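Local coordinates for periplasmic molybdate-binding protein (Azotobacter vinelandii, PDB 1ATG) that binds molybdate or tungstate in a pocket between its two domains and probably serves an ABC transporter as its periplasmic oxyanion receptor, at residues Leu2-Ala7 with His27-Ser32; Tyr49-Ser54 with Ala194-Ser199; Glu15-Gln20 with Ala220-Ala225; Ala7-Gly12 with Phe53-Lys58. All blocks are in the same frame, centred on the assembly; numbering follows the deposited sequence.

Contact 1 of 4, residues Leu2-Ala7 with His27-Ser32. With WO4 (tungstate(VI)ion), chain B.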
loop_
_atom_site.group_PDB
_atom_site.type_symbol
_atom_site.label_atom_id
_atom_site.label_comp_id
_atom_site.label_asym_id
_atom_site.label_seq_id
_atom_site.Cartn_x
_atom_site.Cartn_y
_atom_site.Cartn_z
ATOM N N LEU A 2 3.100 1.470 21.593
ATOM C CA LEU A 2 2.080 1.695 20.580
ATOM C C LEU A 2 1.950 0.493 19.645
ATOM O O LEU A 2 2.962 -0.006 19.163
ATOM C CB LEU A 2 2.431 2.957 19.786
ATOM C CG LEU A 2 1.313 3.681 19.046
ATOM C CD1 LEU A 2 0.342 4.318 20.022
ATOM C CD2 LEU A 2 1.900 4.728 18.101
ATOM N N LYS A 3 0.711 0.070 19.431
ATOM C CA LYS A 3 0.451 -1.046 18.519
ATOM C C LYS A 3 -0.137 -0.471 17.231
ATOM O O LYS A 3 -1.213 0.096 17.244
ATOM C CB LYS A 3 -0.498 -2.058 19.156
ATOM C CG LYS A 3 0.065 -2.657 20.443
ATOM C CD LYS A 3 -1.014 -3.361 21.254
ATOM C CE LYS A 3 -1.977 -2.385 21.904
ATOM N NZ LYS A 3 -3.119 -3.073 22.572
ATOM N N VAL A 4 0.663 -0.569 16.163
ATOM C CA VAL A 4 0.275 0.002 14.877
ATOM C C VAL A 4 0.086 -1.084 13.816
ATOM O O VAL A 4 0.969 -1.913 13.651
ATOM C CB VAL A 4 1.364 0.985 14.401
ATOM C CG1 VAL A 4 1.031 1.599 13.048
ATOM C CG2 VAL A 4 1.559 2.099 15.428
ATOM N N VAL A 5 -1.045 -1.015 13.146
ATOM C CA VAL A 5 -1.348 -1.958 12.068
ATOM C C VAL A 5 -1.366 -1.192 10.749
ATOM O O VAL A 5 -1.891 -0.090 10.652
ATOM C CB VAL A 5 -2.662 -2.711 12.313
ATOM C CG1 VAL A 5 -3.850 -1.770 12.323
ATOM C CG2 VAL A 5 -2.838 -3.832 11.290
ATOM N N THR A 6 -0.749 -1.797 9.741
ATOM C CA THR A 6 -0.659 -1.153 8.440
ATOM C C THR A 6 -1.077 -2.056 7.295
ATOM O O THR A 6 -0.816 -3.255 7.280
ATOM C CB THR A 6 0.765 -0.633 8.189
ATOM O OG1 THR A 6 0.803 0.088 6.942
ATOM C CG2 THR A 6 1.816 -1.733 8.097
ATOM N N ALA A 7 -1.674 -1.431 6.296
ATOM C CA ALA A 7 -1.863 -2.044 4.978
ATOM C C ALA A 7 -0.477 -2.499 4.541
ATOM O O ALA A 7 0.531 -1.798 4.738
ATOM C CB ALA A 7 -2.433 -1.011 4.031
ATOM N N HIS A 27 10.577 5.813 22.066
ATOM C CA HIS A 27 9.375 5.001 22.020
ATOM C C HIS A 27 9.491 3.919 20.945
ATOM O O HIS A 27 9.841 4.198 19.797
ATOM C CB HIS A 27 8.125 5.828 21.711
ATOM C CG HIS A 27 7.656 6.737 22.798
ATOM N ND1 HIS A 27 7.112 6.271 23.977
ATOM C CD2 HIS A 27 7.642 8.091 22.878
ATOM C CE1 HIS A 27 6.791 7.298 24.742
ATOM N NE2 HIS A 27 7.101 8.415 24.102
ATOM N N ALA A 28 9.131 2.702 21.332
ATOM C CA ALA A 28 9.134 1.569 20.415
ATOM C C ALA A 28 7.701 1.280 19.981
ATOM O O ALA A 28 6.733 1.452 20.717
ATOM C CB ALA A 28 9.769 0.351 21.067
ATOM N N VAL A 29 7.551 0.900 18.718
ATOM C CA VAL A 29 6.238 0.591 18.159
ATOM C C VAL A 29 6.202 -0.893 17.800
ATOM O O VAL A 29 7.232 -1.417 17.388
ATOM C CB VAL A 29 5.998 1.459 16.913
ATOM C CG1 VAL A 29 4.881 0.932 16.028
ATOM C CG2 VAL A 29 5.717 2.900 17.326
ATOM N N VAL A 30 5.053 -1.525 17.956
ATOM C CA VAL A 30 4.859 -2.911 17.550
ATOM C C VAL A 30 4.026 -2.863 16.269
ATOM O O VAL A 30 2.906 -2.374 16.307
ATOM C CB VAL A 30 4.128 -3.742 18.614
ATOM C CG1 VAL A 30 3.870 -5.157 18.127
ATOM C CG2 VAL A 30 4.975 -3.774 19.881
ATOM N N ILE A 31 4.594 -3.330 15.167
ATOM C CA ILE A 31 3.934 -3.286 13.873
ATOM C C ILE A 31 3.262 -4.609 13.513
ATOM O O ILE A 31 3.878 -5.664 13.637
ATOM C CB ILE A 31 4.950 -2.949 12.752
ATOM C CG1 ILE A 31 5.604 -1.582 12.989
ATOM C CG2 ILE A 31 4.296 -2.970 11.372
ATOM C CD1 ILE A 31 6.806 -1.284 12.128
ATOM N N SER A 32 2.056 -4.508 12.995
ATOM C CA SER A 32 1.342 -5.624 12.406
ATOM C C SER A 32 0.919 -5.188 10.991
ATOM O O SER A 32 0.833 -3.974 10.737
ATOM C CB SER A 32 0.098 -6.032 13.178
ATOM O OG SER A 32 0.433 -6.398 14.507
HETATM W W WO4 B . -2.805 -3.198 0.453
HETATM O O1 WO4 B . -2.229 -4.878 0.503
HETATM O O2 WO4 B . -1.549 -2.096 0.897
HETATM O O3 WO4 B . -3.352 -2.763 -1.170
HETATM O O4 WO4 B . -4.168 -2.960 1.559
#
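Leu2-Ala7 and His27-Ser32 supply the two parallel strands of a beta-alpha-beta crossover (strand 2-7, helix 11-25, strand 29-34), in which Leu2, Val4 and Thr6 bond to Val30 and Ser32. The ladder is regular: Val30 N to Leu2 O, Val4 N to Val30 O, Ser32 N to Val4 O and Thr6 N to Ser32 O are each 2.9 Å. The bonds bend progressively along it, from 175° at the hydrogen of Val30 to 154° at that of Thr6. Each of these carbonyls also has a weaker CA-H...O neighbour, closest at Ile31 CA to Val4 O and Val5 CA to Ser32 O, 3.3 Å each. On the face that carries Leu2, Val4, Val29 and Ile31, the closest side-chain contact is diagonal rather than within a register pair. Val4 sets CG2 beside its own backbone N, anti to the carbonyl carbon, and this methyl meets Val29 CG1 at 3.6 Å. Val29 CG2 lies at 4.1 Å from Leu2 CB. Leu14 and Leu11 of helix 11-25 pack against Val4 and Ile31 respectively, while helix 203-212 receives Leu2. On the other face, Val5 CG2 reaches Ser32 CB at 4.1 Å, and the Lys3 ammonium bonds to Pro48 O. Leu2 N is buried here without a partner in the model. At the C-terminal end of strand 2-7, Thr6 holds OG1 anti to its backbone N (chi1 -176°) and donates from it to Ala7 O at 2.9 Å. Beyond it, Ala7 CB lies 3.4 Å from O2 of the bound tungstate.

Contact 2 of 4, residues Tyr49-Ser54 with Ala194-Ser199. With EDO (1,2-ethanediol), chain F.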
loop_
_atom_site.group_PDB
_atom_site.type_symbol
_atom_site.label_atom_id
_atom_site.label_comp_id
_atom_site.label_asym_id
_atom_site.label_seq_id
_atom_site.Cartn_x
_atom_site.Cartn_y
_atom_site.Cartn_z
ATOM N N TYR A 49 -5.624 -2.492 18.397
ATOM C CA TYR A 49 -4.590 -1.678 17.766
ATOM C C TYR A 49 -4.831 -0.228 18.192
ATOM O O TYR A 49 -5.960 0.155 18.490
ATOM C CB TYR A 49 -4.637 -1.791 16.246
ATOM C CG TYR A 49 -4.251 -3.149 15.702
ATOM C CD1 TYR A 49 -2.996 -3.669 15.960
ATOM C CD2 TYR A 49 -5.127 -3.903 14.930
ATOM C CE1 TYR A 49 -2.603 -4.903 15.475
ATOM C CE2 TYR A 49 -4.739 -5.135 14.426
ATOM C CZ TYR A 49 -3.491 -5.628 14.709
ATOM O OH TYR A 49 -3.102 -6.857 14.214
ATOM N N ASN A 50 -3.771 0.570 18.184
ATOM C CA ASN A 50 -3.876 1.979 18.524
ATOM C C ASN A 50 -4.040 2.869 17.298
ATOM O O ASN A 50 -4.749 3.863 17.314
ATOM C CB ASN A 50 -2.619 2.423 19.291
ATOM C CG ASN A 50 -2.497 1.642 20.596
ATOM O OD1 ASN A 50 -1.479 1.044 20.877
ATOM N ND2 ASN A 50 -3.586 1.681 21.349
ATOM N N VAL A 51 -3.326 2.508 16.221
ATOM C CA VAL A 51 -3.286 3.274 14.983
ATOM C C VAL A 51 -3.402 2.321 13.779
ATOM O O VAL A 51 -2.808 1.251 13.807
ATOM C CB VAL A 51 -1.955 4.044 14.859
ATOM C CG1 VAL A 51 -1.776 4.723 13.504
ATOM C CG2 VAL A 51 -1.779 5.097 15.953
ATOM N N PHE A 52 -4.130 2.775 12.774
ATOM C CA PHE A 52 -4.306 2.027 11.538
ATOM C C PHE A 52 -3.928 2.922 10.348
ATOM O O PHE A 52 -4.489 3.985 10.168
ATOM C CB PHE A 52 -5.756 1.566 11.398
ATOM C CG PHE A 52 -6.192 0.988 10.084
ATOM C CD1 PHE A 52 -5.406 0.164 9.290
ATOM C CD2 PHE A 52 -7.475 1.272 9.643
ATOM C CE1 PHE A 52 -5.897 -0.337 8.093
ATOM C CE2 PHE A 52 -7.966 0.760 8.450
ATOM C CZ PHE A 52 -7.171 -0.054 7.675
ATOM N N PHE A 53 -3.006 2.398 9.530
ATOM C CA PHE A 53 -2.631 2.978 8.253
ATOM C C PHE A 53 -3.295 2.148 7.141
ATOM O O PHE A 53 -2.913 0.991 6.923
ATOM C CB PHE A 53 -1.121 2.958 8.037
ATOM C CG PHE A 53 -0.384 3.903 8.941
ATOM C CD1 PHE A 53 -0.320 5.255 8.676
ATOM C CD2 PHE A 53 0.244 3.419 10.076
ATOM C CE1 PHE A 53 0.342 6.127 9.516
ATOM C CE2 PHE A 53 0.931 4.282 10.927
ATOM C CZ PHE A 53 0.974 5.634 10.639
ATOM N N SER A 54 -4.286 2.732 6.492
ATOM C CA SER A 54 -4.931 2.012 5.391
ATOM C C SER A 54 -4.260 2.330 4.055
ATOM O O SER A 54 -3.545 3.359 3.970
ATOM C CB SER A 54 -6.400 2.422 5.317
ATOM O OG SER A 54 -7.073 1.591 4.383
ATOM N N ALA A 194 -4.990 7.366 7.550
ATOM C CA ALA A 194 -4.727 6.759 8.824
ATOM C C ALA A 194 -5.709 7.309 9.866
ATOM O O ALA A 194 -6.238 8.402 9.716
ATOM C CB ALA A 194 -3.305 7.042 9.292
ATOM N N VAL A 195 -5.957 6.478 10.870
ATOM C CA VAL A 195 -6.813 6.898 11.976
ATOM C C VAL A 195 -6.231 6.329 13.270
ATOM O O VAL A 195 -5.500 5.347 13.323
ATOM C CB VAL A 195 -8.271 6.405 11.912
ATOM C CG1 VAL A 195 -9.095 7.129 10.865
ATOM C CG2 VAL A 195 -8.345 4.895 11.694
ATOM N N ILE A 196 -6.619 6.993 14.368
ATOM C CA ILE A 196 -6.386 6.470 15.704
ATOM C C ILE A 196 -7.650 5.658 16.049
ATOM O O ILE A 196 -8.749 6.076 15.707
ATOM C CB ILE A 196 -6.167 7.558 16.763
ATOM C CG1 ILE A 196 -4.847 8.292 16.486
ATOM C CG2 ILE A 196 -6.164 6.975 18.172
ATOM C CD1 ILE A 196 -4.604 9.473 17.409
ATOM N N THR A 197 -7.437 4.491 16.632
ATOM C CA THR A 197 -8.578 3.647 17.035
ATOM C C THR A 197 -9.161 4.240 18.320
ATOM O O THR A 197 -8.411 4.375 19.280
ATOM C CB THR A 197 -8.118 2.200 17.180
ATOM O OG1 THR A 197 -7.626 1.692 15.913
ATOM C CG2 THR A 197 -9.267 1.293 17.614
ATOM N N LYS A 198 -10.442 4.579 18.333
ATOM C CA LYS A 198 -11.073 5.245 19.470
ATOM C C LYS A 198 -10.852 4.612 20.825
ATOM O O LYS A 198 -10.677 5.318 21.831
ATOM C CB LYS A 198 -12.581 5.383 19.211
ATOM C CG LYS A 198 -13.296 6.385 20.110
ATOM C CD LYS A 198 -14.653 6.744 19.511
ATOM C CE LYS A 198 -15.566 7.422 20.513
ATOM N NZ LYS A 198 -16.909 7.694 19.919
ATOM N N SER A 199 -10.820 3.297 20.913
ATOM C CA SER A 199 -10.644 2.538 22.130
ATOM C C SER A 199 -9.216 2.466 22.636
ATOM O O SER A 199 -8.948 1.794 23.638
ATOM C CB SER A 199 -11.162 1.108 21.881
ATOM O OG SER A 199 -10.324 0.423 20.968
HETATM C C1 EDO F . -3.180 -7.901 10.689
HETATM O O1 EDO F . -4.010 -7.332 11.842
HETATM C C2 EDO F . -2.385 -9.179 11.003
HETATM O O2 EDO F . -3.387 -10.288 11.474
HETATM O O HOH W 1 -7.572 -0.345 20.779
#
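Phe53 and Ala194 meet on one face of an antiparallel strand pair, Phe52 and Val195 on the other. The pairing, 51-53 with 191-196, is the hallmark of the type II periplasmic binding protein fold, in which a strand returning from the second domain enters the first domain's sheet against the run of its neighbours. Phe53 holds CG beside its own backbone N, anti to the carbonyl carbon (chi1 -69°), and CD1 of the ring comes to 3.5 Å from Ala194 CB. Val51 and Ile196 share this face, turned to Met210 of helix 203-212. Opposite, Phe52 touches Val195 CG2 through CB at 4.2 Å, while its ring leads away from that strand toward Leu63. Phe52 and Val195 are the hydrogen-bonded pair: each N meets the other's O at 3.0 Å. Two residues along, Thr197 N bonds to Asn50 O at 2.8 Å, approaching from above the carbonyl plane, 43° out of it. Thr197 CB presses on Tyr49 O at 3.2 Å. The Tyr49 ring heads elsewhere, its OH sharing a 2.6 Å hydrogen bond with O1 of an ethanediol, probably a crystallisation additive. Beyond Thr197, a water donates to Tyr49 O at 2.8 Å and also bonds to Ser199 OG.

Contact 3 of 4, residues Glu15-Gln20 with Ala220-Ala225. With EDO (1,2-ethanediol), chain E.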
loop_
_atom_site.group_PDB
_atom_site.type_symbol
_atom_site.label_atom_id
_atom_site.label_comp_id
_atom_site.label_asym_id
_atom_site.label_seq_id
_atom_site.Cartn_x
_atom_site.Cartn_y
_atom_site.Cartn_z
ATOM N N GLU A 15 8.390 0.461 8.890
ATOM C CA GLU A 15 9.548 -0.019 9.651
ATOM C C GLU A 15 10.601 1.073 9.705
ATOM O O GLU A 15 11.209 1.321 10.760
ATOM C CB GLU A 15 10.101 -1.301 9.026
ATOM C CG GLU A 15 9.179 -2.497 9.263
ATOM C CD GLU A 15 9.488 -3.717 8.423
ATOM O OE1 GLU A 15 10.166 -3.582 7.386
ATOM O OE2 GLU A 15 9.022 -4.826 8.785
ATOM N N GLN A 16 10.855 1.753 8.593
ATOM C CA GLN A 16 11.796 2.868 8.581
ATOM C C GLN A 16 11.311 3.984 9.500
ATOM O O GLN A 16 12.100 4.547 10.286
ATOM C CB GLN A 16 12.010 3.431 7.178
ATOM C CG GLN A 16 12.676 2.456 6.225
ATOM C CD GLN A 16 12.702 2.985 4.812
ATOM O OE1 GLN A 16 11.719 3.535 4.309
ATOM N NE2 GLN A 16 13.826 2.832 4.121
ATOM N N LEU A 17 10.040 4.343 9.413
ATOM C CA LEU A 17 9.476 5.399 10.245
ATOM C C LEU A 17 9.547 5.057 11.724
ATOM O O LEU A 17 9.957 5.911 12.525
ATOM C CB LEU A 17 8.028 5.664 9.851
ATOM C CG LEU A 17 7.818 6.308 8.476
ATOM C CD1 LEU A 17 6.393 6.090 7.998
ATOM C CD2 LEU A 17 8.119 7.804 8.544
ATOM N N ALA A 18 9.130 3.858 12.097
ATOM C CA ALA A 18 9.189 3.411 13.486
ATOM C C ALA A 18 10.616 3.463 14.003
ATOM O O ALA A 18 10.862 3.929 15.140
ATOM C CB ALA A 18 8.637 1.991 13.566
ATOM N N GLY A 19 11.620 3.071 13.241
ATOM C CA GLY A 19 13.020 3.123 13.621
ATOM C C GLY A 19 13.435 4.561 13.919
ATOM O O GLY A 19 14.102 4.838 14.933
ATOM N N GLN A 20 13.057 5.499 13.053
ATOM C CA GLN A 20 13.397 6.898 13.284
ATOM C C GLN A 20 12.654 7.454 14.484
ATOM O O GLN A 20 13.257 8.206 15.287
ATOM C CB GLN A 20 13.118 7.706 12.021
ATOM C CG GLN A 20 13.409 9.194 12.143
ATOM C CD GLN A 20 14.844 9.510 12.492
ATOM O OE1 GLN A 20 15.140 10.600 13.018
ATOM N NE2 GLN A 20 15.780 8.604 12.259
ATOM N N ALA A 220 9.962 13.158 4.849
ATOM C CA ALA A 220 11.105 12.856 4.002
ATOM C C ALA A 220 11.261 11.355 3.796
ATOM O O ALA A 220 11.558 10.913 2.675
ATOM C CB ALA A 220 12.374 13.479 4.568
ATOM N N ILE A 221 11.031 10.552 4.814
ATOM C CA ILE A 221 11.088 9.098 4.690
ATOM C C ILE A 221 9.990 8.599 3.753
ATOM O O ILE A 221 10.231 7.749 2.901
ATOM C CB ILE A 221 11.001 8.431 6.075
ATOM C CG1 ILE A 221 12.283 8.708 6.873
ATOM C CG2 ILE A 221 10.735 6.939 5.969
ATOM C CD1 ILE A 221 12.211 8.418 8.355
ATOM N N ILE A 222 8.793 9.150 3.897
ATOM C CA ILE A 222 7.662 8.778 3.037
ATOM C C ILE A 222 7.953 9.115 1.589
ATOM O O ILE A 222 7.718 8.293 0.696
ATOM C CB ILE A 222 6.394 9.458 3.582
ATOM C CG1 ILE A 222 6.024 8.840 4.937
ATOM C CG2 ILE A 222 5.235 9.360 2.606
ATOM C CD1 ILE A 222 4.998 9.643 5.709
ATOM N N LYS A 223 8.484 10.308 1.326
ATOM C CA LYS A 223 8.812 10.689 -0.043
ATOM C C LYS A 223 9.948 9.866 -0.624
ATOM O O LYS A 223 9.944 9.535 -1.811
ATOM C CB LYS A 223 9.179 12.178 -0.121
ATOM C CG LYS A 223 7.959 13.057 0.061
ATOM C CD LYS A 223 8.219 14.511 -0.290
ATOM C CE LYS A 223 6.987 15.384 -0.059
ATOM N NZ LYS A 223 7.194 16.730 -0.684
ATOM N N ALA A 224 10.931 9.485 0.193
ATOM C CA ALA A 224 12.033 8.657 -0.281
ATOM C C ALA A 224 11.551 7.283 -0.718
ATOM O O ALA A 224 12.162 6.637 -1.572
ATOM C CB ALA A 224 13.126 8.546 0.776
ATOM N N ALA A 225 10.429 6.823 -0.158
ATOM C CA ALA A 225 9.815 5.559 -0.542
ATOM C C ALA A 225 8.909 5.719 -1.750
ATOM O O ALA A 225 8.249 4.739 -2.150
ATOM C CB ALA A 225 9.059 4.971 0.630
HETATM C C1 EDO E . 13.957 4.408 0.537
HETATM O O1 EDO E . 14.629 3.550 1.619
HETATM C C2 EDO E . 13.954 3.781 -0.870
HETATM O O2 EDO E . 13.770 2.232 -0.712
HETATM O O HOH W 2 12.140 5.784 2.813
#
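Helices 15-20 and 220-224 run nearly antiparallel, at 157° and 10.1 Å between axes, with Leu17 CA and Ile221 CA approaching to 6.9 Å. Ile221 points at the other helix and is gripped by three of its residues. Its CG2, anti to the backbone N, meets Leu17 CD2 at 3.8 Å as the two side chains slide past each other in opposite directions; the same methyl also touches Gln16 CB. Its CD1 reaches one turn further along helix 11-25 and lies 3.8 Å from Gln20 CB. Leu17 is buried: its side chain and that of Ile222 cross at about a right angle, Leu17 CD1 4.1 Å from Ile222 CG1, and Leu17 goes on to Phe10, Met213 and Trp212. Helix 216-224, close to the C terminus, is thereby laid against helix 11-25, the connection of the first beta-alpha-beta unit, so that both chain ends build the same domain. At the exposed side, Gln16 extends beyond CG and carries the polar link. One water donates to its OE1 and to Ile221 O, both at 2.7 Å, bridging the helices where no direct hydrogen bond joins them. The other end of the amide, Gln16 NE2, donates at 2.7 Å to O1 of a second ethanediol, which lies near Ala224 O.

Contact 4 of 4, residues Ala7-Gly12 with Phe53-Lys58. With WO4 (tungstate(VI)ion), chain B.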
loop_
_atom_site.group_PDB
_atom_site.type_symbol
_atom_site.label_atom_id
_atom_site.label_comp_id
_atom_site.label_asym_id
_atom_site.label_seq_id
_atom_site.Cartn_x
_atom_site.Cartn_y
_atom_site.Cartn_z
ATOM N N ALA A 7 -1.674 -1.431 6.296
ATOM C CA ALA A 7 -1.863 -2.044 4.978
ATOM C C ALA A 7 -0.477 -2.499 4.541
ATOM O O ALA A 7 0.531 -1.798 4.738
ATOM C CB ALA A 7 -2.433 -1.011 4.031
ATOM N N THR A 8 -0.412 -3.651 3.859
ATOM C CA THR A 8 0.860 -4.237 3.518
ATOM C C THR A 8 1.741 -3.367 2.637
ATOM O O THR A 8 2.962 -3.476 2.797
ATOM C CB THR A 8 0.768 -5.620 2.843
ATOM O OG1 THR A 8 0.223 -5.524 1.529
ATOM C CG2 THR A 8 -0.047 -6.598 3.669
ATOM N N ASN A 9 1.215 -2.531 1.765
ATOM C CA ASN A 9 2.100 -1.718 0.936
ATOM C C ASN A 9 3.106 -0.909 1.746
ATOM O O ASN A 9 4.200 -0.629 1.254
ATOM C CB ASN A 9 1.301 -0.734 0.076
ATOM C CG ASN A 9 0.826 0.495 0.814
ATOM O OD1 ASN A 9 1.455 1.571 0.838
ATOM N ND2 ASN A 9 -0.330 0.343 1.477
ATOM N N PHE A 10 2.672 -0.442 2.923
ATOM C CA PHE A 10 3.406 0.521 3.719
ATOM C C PHE A 10 4.279 -0.108 4.777
ATOM O O PHE A 10 4.940 0.607 5.550
ATOM C CB PHE A 10 2.378 1.470 4.365
ATOM C CG PHE A 10 2.895 2.791 4.879
ATOM C CD1 PHE A 10 3.508 3.700 4.042
ATOM C CD2 PHE A 10 2.733 3.116 6.221
ATOM C CE1 PHE A 10 3.946 4.925 4.536
ATOM C CE2 PHE A 10 3.188 4.335 6.718
ATOM C CZ PHE A 10 3.800 5.220 5.863
ATOM N N LEU A 11 4.344 -1.442 4.819
ATOM C CA LEU A 11 5.108 -2.101 5.870
ATOM C C LEU A 11 6.564 -1.684 5.940
ATOM O O LEU A 11 7.058 -1.290 7.009
ATOM C CB LEU A 11 5.024 -3.624 5.697
ATOM C CG LEU A 11 5.818 -4.459 6.712
ATOM C CD1 LEU A 11 5.386 -4.186 8.146
ATOM C CD2 LEU A 11 5.634 -5.941 6.390
ATOM N N GLY A 12 7.297 -1.774 4.840
ATOM C CA GLY A 12 8.716 -1.444 4.836
ATOM C C GLY A 12 8.941 0.015 5.207
ATOM O O GLY A 12 9.880 0.359 5.940
ATOM N N PHE A 53 -3.006 2.398 9.530
ATOM C CA PHE A 53 -2.631 2.978 8.253
ATOM C C PHE A 53 -3.295 2.148 7.141
ATOM O O PHE A 53 -2.913 0.991 6.923
ATOM C CB PHE A 53 -1.121 2.958 8.037
ATOM C CG PHE A 53 -0.384 3.903 8.941
ATOM C CD1 PHE A 53 -0.320 5.255 8.676
ATOM C CD2 PHE A 53 0.244 3.419 10.076
ATOM C CE1 PHE A 53 0.342 6.127 9.516
ATOM C CE2 PHE A 53 0.931 4.282 10.927
ATOM C CZ PHE A 53 0.974 5.634 10.639
ATOM N N SER A 54 -4.286 2.732 6.492
ATOM C CA SER A 54 -4.931 2.012 5.391
ATOM C C SER A 54 -4.260 2.330 4.055
ATOM O O SER A 54 -3.545 3.359 3.970
ATOM C CB SER A 54 -6.400 2.422 5.317
ATOM O OG SER A 54 -7.073 1.591 4.383
ATOM N N ALA A 55 -4.552 1.572 3.004
ATOM C CA ALA A 55 -4.103 1.918 1.661
ATOM C C ALA A 55 -5.189 2.698 0.923
ATOM O O ALA A 55 -5.011 2.986 -0.257
ATOM C CB ALA A 55 -3.744 0.669 0.862
ATOM N N ASP A 56 -6.278 3.068 1.593
ATOM C CA ASP A 56 -7.344 3.843 0.986
ATOM C C ASP A 56 -7.908 4.830 2.014
ATOM O O ASP A 56 -7.428 4.985 3.123
ATOM C CB ASP A 56 -8.452 2.943 0.443
ATOM C CG ASP A 56 -9.250 2.168 1.456
ATOM O OD1 ASP A 56 -9.149 2.365 2.679
ATOM O OD2 ASP A 56 -10.018 1.262 0.986
ATOM N N GLU A 57 -8.937 5.533 1.576
ATOM C CA GLU A 57 -9.708 6.457 2.380
ATOM C C GLU A 57 -10.966 5.757 2.896
ATOM O O GLU A 57 -11.433 6.039 4.001
ATOM C CB GLU A 57 -10.175 7.672 1.584
ATOM C CG GLU A 57 -9.099 8.428 0.839
ATOM C CD GLU A 57 -9.567 9.814 0.431
ATOM O OE1 GLU A 57 -9.498 10.711 1.302
ATOM O OE2 GLU A 57 -9.998 9.975 -0.722
ATOM N N LYS A 58 -11.518 4.835 2.115
ATOM C CA LYS A 58 -12.766 4.166 2.460
ATOM C C LYS A 58 -12.750 3.500 3.820
ATOM O O LYS A 58 -13.707 3.734 4.597
ATOM C CB LYS A 58 -13.121 3.133 1.377
ATOM C CG LYS A 58 -14.414 2.365 1.615
ATOM C CD LYS A 58 -14.588 1.246 0.598
ATOM C CE LYS A 58 -13.763 0.025 0.964
ATOM N NZ LYS A 58 -14.014 -1.106 0.023
HETATM W W WO4 B . -2.805 -3.198 0.453
HETATM O O1 WO4 B . -2.229 -4.878 0.503
HETATM O O2 WO4 B . -1.549 -2.096 0.897
HETATM O O3 WO4 B . -3.352 -2.763 -1.170
HETATM O O4 WO4 B . -4.168 -2.960 1.559
#
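Ala7 joins the two segments through its backbone, donating from N to Phe53 O at 2.8 Å and 167°, the last rung between strands 2-7 and 51-53. Its CB points at the second segment and rests on Ala55 CB at 3.8 Å. Thr8 turns away from that segment and serves the anion: OG1, set between its backbone N and carbonyl carbon, donates to tungstate O1 at 2.7 Å and accepts a hydrogen bond from Gly147 N of the other domain. Asn9 grips one oxygen twice, its backbone N at 2.9 Å and its ND2 at 2.8 Å from tungstate O2. Its CG likewise sits between backbone N and carbonyl carbon (chi1 79°), and ND2 and the backbone N converge on that oxygen, while Tyr227 OH and Gln192 NE2 hold OD1 and so fix the amide's rotation. ND2 also packs on Ala55 CB, a methyl that itself lies 3.5 Å from tungstate O2. These loops, which follow the C-terminal ends of two sheet strands, form part of one wall of the interdomain oxyanion cleft of a ModA-type binding protein, and the 3-10 turn 8-10 leads from it into helix 11-25. Phe10 faces away from the anion: its CE2 stands 4.1 Å over one face of the Phe53 ring, toward the rim, with the planes at 46°. Tyr77 meets both rings edge-to-face. Behind Ala55, Ser54 OG donates to Asp56 OD1 at 2.8 Å from above the carboxylate plane, and this OD1 also takes Ser59 N at the start of helix 58-65.

Overall arrangement
From the N terminus, contact 1 closes first, bringing 27-32 back beside 2-7 after helix 11-25. Contact 4 opens at Ala7, where contact 1's first segment ends, and closes at 53-58, so the two cross; both reach the tungstate. Contact 2 follows contact 1 in series: its first segment ends on Phe53 and Ser54, shared with contact 4, and its partner arrives only at 194-199, after the chain has visited the second domain. Lys3 O to Asn50 N joins contacts 1 and 2 in one sheet. Contact 3, from 15-20 to 220-225, spans the longest loop; it crosses contacts 1 and 4 and encloses contact 2, tying the C-terminal helix to the sheet's helical cover.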